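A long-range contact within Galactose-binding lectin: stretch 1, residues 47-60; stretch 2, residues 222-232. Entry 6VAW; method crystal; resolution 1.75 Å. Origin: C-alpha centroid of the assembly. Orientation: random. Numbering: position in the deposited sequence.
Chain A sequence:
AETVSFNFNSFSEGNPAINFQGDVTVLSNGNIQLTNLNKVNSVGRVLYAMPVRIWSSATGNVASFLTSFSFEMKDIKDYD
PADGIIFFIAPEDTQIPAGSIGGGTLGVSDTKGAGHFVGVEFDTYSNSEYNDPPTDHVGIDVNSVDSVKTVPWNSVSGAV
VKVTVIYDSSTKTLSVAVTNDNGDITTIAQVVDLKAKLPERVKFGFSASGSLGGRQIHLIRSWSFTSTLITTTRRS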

# COMPACT_ATOMS: atom_id res chain seq x y z
N LEU A 47 -3.08 5.34 -21.35
CA LEU A 47 -4.23 5.08 -20.49
C LEU A 47 -3.94 3.93 -19.55
O LEU A 47 -3.24 2.98 -19.94
N TYR A 48 -4.51 3.99 -18.32
CA TYR A 48 -4.44 2.84 -17.44
C TYR A 48 -5.37 1.83 -18.11
O TYR A 48 -6.47 2.20 -18.51
N ALA A 49 -4.83 0.65 -18.36
CA ALA A 49 -5.50 -0.34 -19.23
C ALA A 49 -6.83 -0.81 -18.68
O ALA A 49 -7.63 -1.28 -19.46
N MET A 50 -7.02 -0.75 -17.38
CA MET A 50 -8.26 -1.29 -16.81
C MET A 50 -9.31 -0.20 -16.69
O MET A 50 -9.02 0.89 -16.21
N PRO A 51 -10.56 -0.49 -17.08
CA PRO A 51 -11.64 0.44 -16.87
C PRO A 51 -11.83 0.63 -15.36
O PRO A 51 -11.72 -0.29 -14.61
N VAL A 52 -12.18 1.85 -14.96
CA VAL A 52 -12.39 2.13 -13.55
C VAL A 52 -13.86 2.50 -13.37
O VAL A 52 -14.35 3.37 -14.09
N ARG A 53 -14.55 1.86 -12.41
CA ARG A 53 -15.96 2.17 -12.14
C ARG A 53 -16.01 3.42 -11.25
O ARG A 53 -15.72 3.32 -10.05
N ILE A 54 -16.31 4.60 -11.84
CA ILE A 54 -16.34 5.86 -11.08
C ILE A 54 -17.69 6.13 -10.44
O ILE A 54 -17.77 6.94 -9.52
N TRP A 55 -18.73 5.46 -10.90
CA TRP A 55 -20.06 5.65 -10.32
C TRP A 55 -20.95 4.43 -10.64
O TRP A 55 -20.65 3.64 -11.55
N SER A 56 -21.96 4.21 -9.80
CA SER A 56 -22.84 3.05 -9.91
C SER A 56 -24.29 3.47 -10.07
O SER A 56 -24.81 4.22 -9.24
N SER A 57 -24.94 2.98 -11.13
CA SER A 57 -26.36 3.22 -11.44
C SER A 57 -27.28 2.51 -10.44
O SER A 57 -28.45 2.88 -10.33
N ALA A 58 -26.76 1.52 -9.71
CA ALA A 58 -27.49 0.75 -8.70
C ALA A 58 -27.65 1.52 -7.38
O ALA A 58 -28.75 1.56 -6.84
N THR A 59 -26.55 2.13 -6.86
CA THR A 59 -26.59 2.87 -5.59
C THR A 59 -26.67 4.40 -5.76
O THR A 59 -27.08 5.11 -4.83
N GLY A 60 -26.24 4.91 -6.92
CA GLY A 60 -26.15 6.34 -7.17
C GLY A 60 -24.86 6.91 -6.60
O GLY A 60 -24.61 8.11 -6.73
N SER A 222 6.14 9.63 -13.51
CA SER A 222 5.56 8.74 -12.50
C SER A 222 4.08 9.01 -12.35
O SER A 222 3.61 10.08 -12.73
N TRP A 223 3.35 8.03 -11.80
CA TRP A 223 1.91 8.15 -11.60
C TRP A 223 1.43 7.18 -10.52
O TRP A 223 1.66 5.98 -10.64
N SER A 224 0.76 7.69 -9.48
CA SER A 224 0.14 6.89 -8.43
C SER A 224 -1.33 7.26 -8.40
O SER A 224 -1.69 8.38 -8.73
N PHE A 225 -2.19 6.31 -8.05
CA PHE A 225 -3.62 6.52 -8.08
C PHE A 225 -4.33 5.63 -7.10
O PHE A 225 -3.98 4.47 -6.97
N THR A 226 -5.37 6.16 -6.44
CA THR A 226 -6.25 5.40 -5.57
C THR A 226 -7.65 5.96 -5.72
O THR A 226 -7.84 7.16 -5.58
N SER A 227 -8.62 5.10 -6.00
CA SER A 227 -10.03 5.47 -6.08
C SER A 227 -10.80 4.53 -5.18
O SER A 227 -10.45 3.35 -5.10
N THR A 228 -11.82 5.04 -4.49
CA THR A 228 -12.66 4.24 -3.60
C THR A 228 -14.12 4.60 -3.87
O THR A 228 -14.51 5.76 -3.80
N LEU A 229 -14.92 3.57 -4.15
CA LEU A 229 -16.37 3.66 -4.42
C LEU A 229 -17.10 2.91 -3.32
O LEU A 229 -16.82 1.73 -3.11
N ILE A 230 -17.94 3.61 -2.55
CA ILE A 230 -18.72 2.98 -1.49
C ILE A 230 -19.77 2.09 -2.18
O ILE A 230 -20.46 2.55 -3.09
N THR A 231 -19.82 0.81 -1.78
CA THR A 231 -20.75 -0.20 -2.31
C THR A 231 -21.80 -0.46 -1.23
O THR A 231 -21.44 -0.87 -0.13
N THR A 232 -23.06 -0.08 -1.49
CA THR A 232 -24.15 -0.24 -0.52
C THR A 232 -25.40 -0.78 -1.23
O THR A 232 -25.47 -1.97 -1.54

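Leu229 is the centre of this contact and gives up the most surface to the other stretch, 89 Å². Its side chain points toward stretch 1 with chi1 t and chi2 p. Its two methyls meet a run of residues from Arg53 to Ser56. CD2 lies 3.9 Å from Arg53 O and 4.0 Å from Arg53 NE, and it covers one face of the guanidinium. CD1 lies 4.1 Å from Ile54 O and 4.2 Å from Trp55 CA. Ile54 and Trp55 point their own side chains away, so Leu229 meets their backbone.

Arg53 leaves its backbone sideways, but its extended chain (chi1 to chi3 all t) brings the end nearer to stretch 2. Its NH2 makes a weak hydrogen bond to Ser56 OG, 3.0 Å, within stretch 1.

Thr59 covers 61 Å² and points toward stretch 2 with chi1 p. Its CG2 packs 3.6 Å from Thr232 C and 3.9 Å from Thr232 CG2, although Thr232 is poorly ordered. No direct hydrogen bond joins the stretches. Water 1 bridges them instead, 2.7 Å from Thr59 OG1 and donating to Ile230 O at 2.7 Å.

Farther along, Val52 CG1 sits 3.9 Å from Ser227 OG. Trp223, chi1 t, brings CH2 to 3.9 Å from Tyr48 CB.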

# COMPACT_ATOMS: atom_id res chain seq x y z
CB LEU A 47 -5.48 4.73 -21.31
CG LEU A 47 -5.96 5.73 -22.36
CD1 LEU A 47 -6.71 5.03 -23.46
CD2 LEU A 47 -6.82 6.82 -21.74
CB TYR A 48 -4.82 3.21 -16.00
CG TYR A 48 -4.69 2.03 -15.07
CD1 TYR A 48 -3.44 1.49 -14.77
CD2 TYR A 48 -5.82 1.45 -14.49
CE1 TYR A 48 -3.31 0.41 -13.90
CE2 TYR A 48 -5.70 0.34 -13.64
CZ TYR A 48 -4.45 -0.16 -13.35
OH TYR A 48 -4.32 -1.22 -12.47
CB ALA A 49 -4.58 -1.50 -19.46
CB MET A 50 -7.99 -1.91 -15.45
CG MET A 50 -9.21 -2.42 -14.82
SD MET A 50 -8.86 -3.35 -13.34
CE MET A 50 -8.12 -2.13 -12.25
CB PRO A 51 -12.85 -0.28 -17.47
CG PRO A 51 -12.26 -1.25 -18.42
CD PRO A 51 -10.99 -1.70 -17.75
CB VAL A 52 -11.43 3.27 -13.10
CG1 VAL A 52 -11.81 3.80 -11.72
CG2 VAL A 52 -9.96 2.80 -13.13
CB ARG A 53 -16.65 0.95 -11.48
CG ARG A 53 -18.17 0.97 -11.40
CD ARG A 53 -18.56 -0.34 -10.71
NE ARG A 53 -19.93 -0.35 -10.26
CZ ARG A 53 -20.36 -1.03 -9.20
NH1 ARG A 53 -19.49 -1.70 -8.44
NH2 ARG A 53 -21.64 -1.03 -8.87
CB ILE A 54 -15.85 7.09 -11.89
CG1 ILE A 54 -16.57 7.23 -13.27
CG2 ILE A 54 -14.34 7.02 -12.02
CD1 ILE A 54 -16.74 8.65 -13.75
CB TRP A 55 -20.70 7.02 -10.69
CG TRP A 55 -21.10 7.22 -12.12
CD1 TRP A 55 -20.36 7.81 -13.11
CD2 TRP A 55 -22.40 6.98 -12.67
NE1 TRP A 55 -21.11 7.91 -14.26
CE2 TRP A 55 -22.37 7.39 -14.02
CE3 TRP A 55 -23.58 6.42 -12.16
CZ2 TRP A 55 -23.45 7.20 -14.89
CZ3 TRP A 55 -24.68 6.28 -13.01
CH2 TRP A 55 -24.60 6.65 -14.36
CB SER A 56 -22.68 2.16 -8.68
OG SER A 56 -23.66 1.14 -8.60
CB SER A 57 -26.70 2.77 -12.86
OG SER A 57 -26.37 1.41 -13.06
CB ALA A 58 -26.80 -0.58 -8.45
CB THR A 59 -25.37 2.55 -4.72
OG1 THR A 59 -24.19 2.99 -5.40
CG2 THR A 59 -25.26 1.08 -4.36
CB SER A 222 6.28 8.90 -11.16
OG SER A 222 6.12 10.19 -10.61
CB TRP A 223 1.19 7.88 -12.92
CG TRP A 223 -0.30 8.09 -12.92
CD1 TRP A 223 -1.03 8.88 -12.07
CD2 TRP A 223 -1.23 7.54 -13.85
NE1 TRP A 223 -2.35 8.84 -12.42
CE2 TRP A 223 -2.50 8.05 -13.53
CE3 TRP A 223 -1.10 6.70 -14.97
CZ2 TRP A 223 -3.64 7.75 -14.29
CZ3 TRP A 223 -2.24 6.35 -15.68
CH2 TRP A 223 -3.49 6.86 -15.32
CB SER A 224 0.84 7.10 -7.08
OG SER A 224 0.60 8.39 -6.56
CB PHE A 225 -4.13 6.22 -9.52
CG PHE A 225 -5.62 6.34 -9.76
CD1 PHE A 225 -6.47 5.26 -9.51
CD2 PHE A 225 -6.17 7.50 -10.28
CE1 PHE A 225 -7.84 5.36 -9.77
CE2 PHE A 225 -7.54 7.62 -10.49
CZ PHE A 225 -8.36 6.54 -10.25
CB THR A 226 -5.85 5.38 -4.08
OG1 THR A 226 -4.50 4.90 -3.91
CG2 THR A 226 -6.82 4.54 -3.23
CB SER A 227 -10.54 5.42 -7.51
OG SER A 227 -10.66 4.08 -7.96
CB THR A 228 -12.27 4.37 -2.13
OG1 THR A 228 -10.94 3.88 -1.96
CG2 THR A 228 -13.19 3.59 -1.19
CB LEU A 229 -16.72 3.11 -5.83
CG LEU A 229 -18.21 2.99 -6.24
CD1 LEU A 229 -18.86 4.38 -6.47
CD2 LEU A 229 -18.37 2.13 -7.48
CB ILE A 230 -19.33 4.02 -0.52
CG1 ILE A 230 -18.23 4.74 0.34
CG2 ILE A 230 -20.47 3.43 0.36
CD1 ILE A 230 -17.27 3.88 1.27
CB THR A 231 -19.98 -1.46 -2.76
OG1 THR A 231 -19.11 -1.90 -1.71
CG2 THR A 231 -19.16 -1.25 -4.04
CB THR A 232 -24.42 1.08 0.26
OG1 THR A 232 -25.44 0.86 1.23
CG2 THR A 232 -24.80 2.25 -0.64
O HOH W 1 -21.85 1.63 -5.24